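Local coordinates for protein Vpx (Simian immunodeficiency virus, PDB 4CC9) that redirects the host CUL4A-DDB1 ubiquitin ligase through DCAF1 to degrade the restriction factor SAMHD1, and takes part in nuclear import of the viral pre-integration complex, at residues P17-E23 and P110-P114; V55-S59 and Y78-I82. All blocks are in the same frame, centred on the assembly; numbering follows the deposited sequence.

Contact 1. Residues P17-E23 and P110-P114; sequences PGNSGEE and PPPPP
Asn19 and Glu23 meet Pro113 and Pro111 in reverse order, with CA atoms 5.1 Å apart for Asn19 and Pro113, as the polyproline tail runs antiparallel to a loop that includes a 3-10 turn. Residues 110-114 all have backbone angles of the left-handed polyproline II conformation, in which every third residue faces the same way; Pro111 and Pro114 accordingly both turn their rings toward residues 17-23. Opposite them, the chain tightens into the 3-10 turn at Ser20-Glu22, closed by the bond from Glu22 N to Asn19 O (2.9 Å). That same carbonyl oxygen lies 3.3 Å from CG of Pro111, a van der Waals approach to a ring carbon. Proline suits the second tail because its ring gives an apolar surface on a backbone that needs no hydrogen bonds to stay extended. Asn19 crosses Pro111 at about a right angle, its amide carbon 4.1 Å from Pro111 CG, while its OD1 accepts a hydrogen bond from the backbone of a chain of another protein. Ser20 also bonds to that chain, and Glu23 OE1 forms a salt bridge with a basic side chain of another protein, so the paired tails lie at an interface with partner proteins. Pro17 adds an apolar touch, CB to CG of Pro114 (3.9 Å). Glu22 contributes mainly its aliphatic part: its CB sits 3.3 Å from the Pro112 carbonyl oxygen. A bend at the second torsion (chi2 -53°) then carries the carboxylate to Pro114, the two side chains crossing at about a right angle, with Glu22 OE2 3.5 Å from Pro114 CB.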
loop_
_atom_site.group_PDB
_atom_site.type_symbol
_atom_site.label_atom_id
_atom_site.label_comp_id
_atom_site.label_asym_id
_atom_site.label_seq_id
_atom_site.Cartn_x
_atom_site.Cartn_y
_atom_site.Cartn_z
ATOM N N PRO B 17 9.100 -19.929 0.385
ATOM C CA PRO B 17 7.763 -20.532 0.318
ATOM C C PRO B 17 6.781 -19.809 1.228
ATOM O O PRO B 17 7.185 -19.299 2.277
ATOM C CB PRO B 17 7.986 -21.969 0.820
ATOM C CG PRO B 17 9.353 -21.973 1.477
ATOM C CD PRO B 17 10.137 -20.874 0.845
ATOM N N GLY B 18 5.511 -19.769 0.827
ATOM C CA GLY B 18 4.478 -19.123 1.610
ATOM C C GLY B 18 4.237 -19.719 2.984
ATOM O O GLY B 18 4.416 -20.918 3.187
ATOM N N ASN B 19 3.801 -18.887 3.927
ATOM C CA ASN B 19 3.482 -19.358 5.274
ATOM C C ASN B 19 1.977 -19.386 5.603
ATOM O O ASN B 19 1.583 -19.844 6.692
ATOM C CB ASN B 19 4.230 -18.523 6.318
ATOM C CG ASN B 19 3.736 -17.080 6.383
ATOM O OD1 ASN B 19 2.788 -16.686 5.696
ATOM N ND2 ASN B 19 4.353 -16.300 7.235
ATOM N N SER B 20 1.143 -18.898 4.680
ATOM C CA SER B 20 -0.308 -18.829 4.930
ATOM C C SER B 20 -0.899 -20.203 5.228
ATOM O O SER B 20 -1.753 -20.352 6.118
ATOM C CB SER B 20 -1.057 -18.194 3.751
ATOM O OG SER B 20 -0.681 -16.843 3.566
ATOM N N GLY B 21 -0.428 -21.206 4.491
ATOM C CA GLY B 21 -0.882 -22.573 4.683
ATOM C C GLY B 21 -0.393 -23.185 5.985
ATOM O O GLY B 21 -0.852 -24.271 6.355
ATOM N N GLU B 22 0.525 -22.501 6.680
ATOM C CA GLU B 22 1.075 -23.038 7.933
ATOM C C GLU B 22 0.225 -22.680 9.167
ATOM O O GLU B 22 0.435 -23.216 10.253
ATOM C CB GLU B 22 2.541 -22.617 8.132
ATOM C CG GLU B 22 3.491 -23.070 7.028
ATOM C CD GLU B 22 3.417 -24.580 6.741
ATOM O OE1 GLU B 22 3.611 -25.381 7.682
ATOM O OE2 GLU B 22 3.170 -24.971 5.574
ATOM N N GLU B 23 -0.739 -21.781 9.001
ATOM C CA GLU B 23 -1.717 -21.545 10.056
ATOM C C GLU B 23 -2.525 -22.846 10.258
ATOM O O GLU B 23 -2.767 -23.579 9.277
ATOM C CB GLU B 23 -2.618 -20.368 9.662
ATOM C CG GLU B 23 -3.837 -20.135 10.551
ATOM C CD GLU B 23 -4.544 -18.787 10.285
ATOM O OE1 GLU B 23 -5.188 -18.642 9.219
ATOM O OE2 GLU B 23 -4.468 -17.876 11.148
ATOM N N PRO B 110 2.683 -13.848 13.008
ATOM C CA PRO B 110 2.593 -14.656 11.788
ATOM C C PRO B 110 2.863 -16.132 12.088
ATOM O O PRO B 110 3.608 -16.424 13.022
ATOM C CB PRO B 110 3.720 -14.090 10.903
ATOM C CG PRO B 110 4.517 -13.148 11.770
ATOM C CD PRO B 110 4.011 -13.235 13.172
ATOM N N PRO B 111 2.268 -17.048 11.305
ATOM C CA PRO B 111 2.533 -18.486 11.475
ATOM C C PRO B 111 3.953 -18.766 11.016
ATOM O O PRO B 111 4.484 -17.950 10.259
ATOM C CB PRO B 111 1.524 -19.149 10.523
ATOM C CG PRO B 111 1.198 -18.090 9.490
ATOM C CD PRO B 111 1.402 -16.751 10.143
ATOM N N PRO B 112 4.551 -19.890 11.443
ATOM C CA PRO B 112 5.958 -20.162 11.122
ATOM C C PRO B 112 6.165 -20.506 9.645
ATOM O O PRO B 112 5.222 -20.942 8.982
ATOM C CB PRO B 112 6.276 -21.425 11.954
ATOM C CG PRO B 112 5.065 -21.684 12.827
ATOM C CD PRO B 112 3.911 -21.033 12.121
ATOM N N PRO B 113 7.401 -20.359 9.143
ATOM C CA PRO B 113 7.672 -20.879 7.798
ATOM C C PRO B 113 7.442 -22.390 7.782
ATOM O O PRO B 113 7.560 -23.040 8.823
ATOM C CB PRO B 113 9.175 -20.626 7.605
ATOM C CG PRO B 113 9.617 -19.763 8.742
ATOM C CD PRO B 113 8.626 -19.950 9.852
ATOM N N PRO B 114 7.119 -22.952 6.615
ATOM C CA PRO B 114 7.114 -24.415 6.531
ATOM C C PRO B 114 8.564 -24.905 6.652
ATOM O O PRO B 114 9.482 -24.095 6.457
ATOM C CB PRO B 114 6.582 -24.676 5.119
ATOM C CG PRO B 114 7.028 -23.473 4.328
ATOM C CD PRO B 114 6.969 -22.302 5.295
#

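Contact 2. Residues V55-S59 and Y78-I82; sequences VWRRS and YLCLI
Tyr78 and Trp56 form a T-shaped aromatic pair at a buried helix-helix contact, where helix 49-66 packs against helix 71-91 with the axes of the short segments 10.4 Å apart at 146°. The indole presents the edge of its six-membered ring to the face of the phenol, planes at 87°, with Trp56 CE3 over the centre of the Tyr78 ring and 3.5 Å above its plane. Trp56 reaches there because CG stands opposite the backbone N (chi1 169°). Ile82 CG1 covers the opposite face of the same ring, offset toward the rim, and Ser59 OG lies at its edge, 3.9 Å from Tyr78 CD1. In the three-helix bundle of Vpx this tyrosine joins all three helices, for its OH is hydrogen-bonded to Asn40 OD1 on helix 25-43; a long flat side chain with a polar end fits such a place. Branched aliphatics fill the space beside it: Val55 CG1 meets Tyr78 CD1, Leu81 CD1 and Ile82 CD1 (4.1 Å to the last). Ser59 is small enough to fit at the edge of the Tyr78 ring, and its buried hydroxyl is satisfied within its own helix, donating to Val55 O (2.8 Å), which accepts Ser59 N from the opposite face of the carbonyl plane.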
loop_
_atom_site.group_PDB
_atom_site.type_symbol
_atom_site.label_atom_id
_atom_site.label_comp_id
_atom_site.label_asym_id
_atom_site.label_seq_id
_atom_site.Cartn_x
_atom_site.Cartn_y
_atom_site.Cartn_z
ATOM N N VAL B 55 -24.317 -2.510 6.965
ATOM C CA VAL B 55 -23.574 -3.479 6.169
ATOM C C VAL B 55 -23.600 -4.850 6.844
ATOM O O VAL B 55 -23.698 -5.883 6.175
ATOM C CB VAL B 55 -22.120 -3.028 5.913
ATOM C CG1 VAL B 55 -21.363 -4.113 5.183
ATOM C CG2 VAL B 55 -22.096 -1.717 5.109
ATOM N N TRP B 56 -23.545 -4.865 8.171
ATOM C CA TRP B 56 -23.638 -6.135 8.894
ATOM C C TRP B 56 -24.972 -6.843 8.633
ATOM O O TRP B 56 -24.999 -8.008 8.220
ATOM C CB TRP B 56 -23.432 -5.938 10.398
ATOM C CG TRP B 56 -23.786 -7.177 11.157
ATOM C CD1 TRP B 56 -24.936 -7.407 11.872
ATOM C CD2 TRP B 56 -23.003 -8.379 11.258
ATOM N NE1 TRP B 56 -24.902 -8.669 12.422
ATOM C CE2 TRP B 56 -23.735 -9.291 12.058
ATOM C CE3 TRP B 56 -21.747 -8.767 10.765
ATOM C CZ2 TRP B 56 -23.258 -10.574 12.366
ATOM C CZ3 TRP B 56 -21.270 -10.037 11.075
ATOM C CH2 TRP B 56 -22.024 -10.927 11.875
ATOM N N ARG B 57 -26.073 -6.127 8.852
ATOM C CA ARG B 57 -27.406 -6.708 8.690
ATOM C C ARG B 57 -27.707 -7.128 7.255
ATOM O O ARG B 57 -28.345 -8.162 7.028
ATOM C CB ARG B 57 -28.475 -5.725 9.150
ATOM C CG ARG B 57 -28.336 -5.261 10.592
ATOM C CD ARG B 57 -29.313 -4.108 10.852
ATOM N NE ARG B 57 -30.002 -4.333 12.103
ATOM C CZ ARG B 57 -31.221 -4.834 12.198
ATOM N NH1 ARG B 57 -31.911 -5.112 11.107
ATOM N NH2 ARG B 57 -31.749 -5.038 13.390
ATOM N N ARG B 58 -27.264 -6.335 6.279
ATOM C CA ARG B 58 -27.518 -6.705 4.889
ATOM C C ARG B 58 -26.682 -7.915 4.466
ATOM O O ARG B 58 -27.192 -8.814 3.808
ATOM C CB ARG B 58 -27.333 -5.513 3.945
ATOM C CG ARG B 58 -28.301 -4.384 4.257
ATOM C CD ARG B 58 -28.027 -3.142 3.424
ATOM N NE ARG B 58 -28.544 -3.289 2.066
ATOM C CZ ARG B 58 -27.792 -3.286 0.971
ATOM N NH1 ARG B 58 -26.479 -3.127 1.066
ATOM N NH2 ARG B 58 -28.358 -3.434 -0.220
ATOM N N SER B 59 -25.414 -7.944 4.874
ATOM C CA SER B 59 -24.556 -9.095 4.627
ATOM C C SER B 59 -25.202 -10.350 5.190
ATOM O O SER B 59 -25.208 -11.395 4.539
ATOM C CB SER B 59 -23.186 -8.903 5.288
ATOM O OG SER B 59 -22.449 -7.864 4.673
ATOM N N TYR B 78 -18.323 -10.268 5.185
ATOM C CA TYR B 78 -18.574 -8.998 5.847
ATOM C C TYR B 78 -17.252 -8.301 6.215
ATOM O O TYR B 78 -17.098 -7.099 5.992
ATOM C CB TYR B 78 -19.461 -9.200 7.089
ATOM C CG TYR B 78 -19.444 -8.018 8.036
ATOM C CD1 TYR B 78 -20.229 -6.898 7.790
ATOM C CD2 TYR B 78 -18.646 -8.023 9.175
ATOM C CE1 TYR B 78 -20.224 -5.807 8.660
ATOM C CE2 TYR B 78 -18.635 -6.940 10.047
ATOM C CZ TYR B 78 -19.427 -5.837 9.773
ATOM O OH TYR B 78 -19.429 -4.760 10.613
ATOM N N LEU B 79 -16.315 -9.053 6.788
ATOM C CA LEU B 79 -15.016 -8.497 7.174
ATOM C C LEU B 79 -14.308 -7.868 5.972
ATOM O O LEU B 79 -13.787 -6.753 6.073
ATOM C CB LEU B 79 -14.125 -9.575 7.822
ATOM C CG LEU B 79 -12.711 -9.177 8.248
ATOM C CD1 LEU B 79 -12.747 -8.061 9.273
ATOM C CD2 LEU B 79 -11.943 -10.368 8.801
ATOM N N CYS B 80 -14.304 -8.561 4.833
ATOM C CA CYS B 80 -13.608 -8.034 3.656
ATOM C C CYS B 80 -14.179 -6.681 3.218
ATOM O O CYS B 80 -13.426 -5.784 2.824
ATOM C CB CYS B 80 -13.589 -9.056 2.506
ATOM S SG CYS B 80 -12.580 -10.574 2.855
ATOM N N LEU B 81 -15.497 -6.519 3.323
ATOM C CA LEU B 81 -16.133 -5.235 2.986
ATOM C C LEU B 81 -15.737 -4.112 3.943
ATOM O O LEU B 81 -15.490 -2.983 3.508
ATOM C CB LEU B 81 -17.654 -5.362 2.969
ATOM C CG LEU B 81 -18.243 -6.133 1.791
ATOM C CD1 LEU B 81 -19.716 -6.402 2.036
ATOM C CD2 LEU B 81 -18.038 -5.359 0.475
ATOM N N ILE B 82 -15.683 -4.413 5.243
ATOM C CA ILE B 82 -15.298 -3.393 6.216
ATOM C C ILE B 82 -13.812 -3.053 6.093
ATOM O O ILE B 82 -13.431 -1.878 6.246
ATOM C CB ILE B 82 -15.638 -3.792 7.663
ATOM C CG1 ILE B 82 -17.134 -4.110 7.777
ATOM C CG2 ILE B 82 -15.304 -2.655 8.620
ATOM C CD1 ILE B 82 -18.035 -2.963 7.293
#

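Contact 2 belongs to the helical core and contact 1 to the two tails, with their centres 28 Å apart on opposite sides of the chain's centre and their nearest atoms about 11 Å apart. In sequence both segments of contact 2 fall between those of contact 1. Residues 17-23 lead into helix 25-43, whose Ile39 touches Ile82, so the first tail is tied to the core through that helix. The zinc, held by His46, His89, Cys94 and Cys96, is nearer contact 2: the Ile82 side chain is about 12 Å from the ion and about 9 Å from the side chains of His46 and His89. Contact 1 lies away from that site; both contacts border another protein.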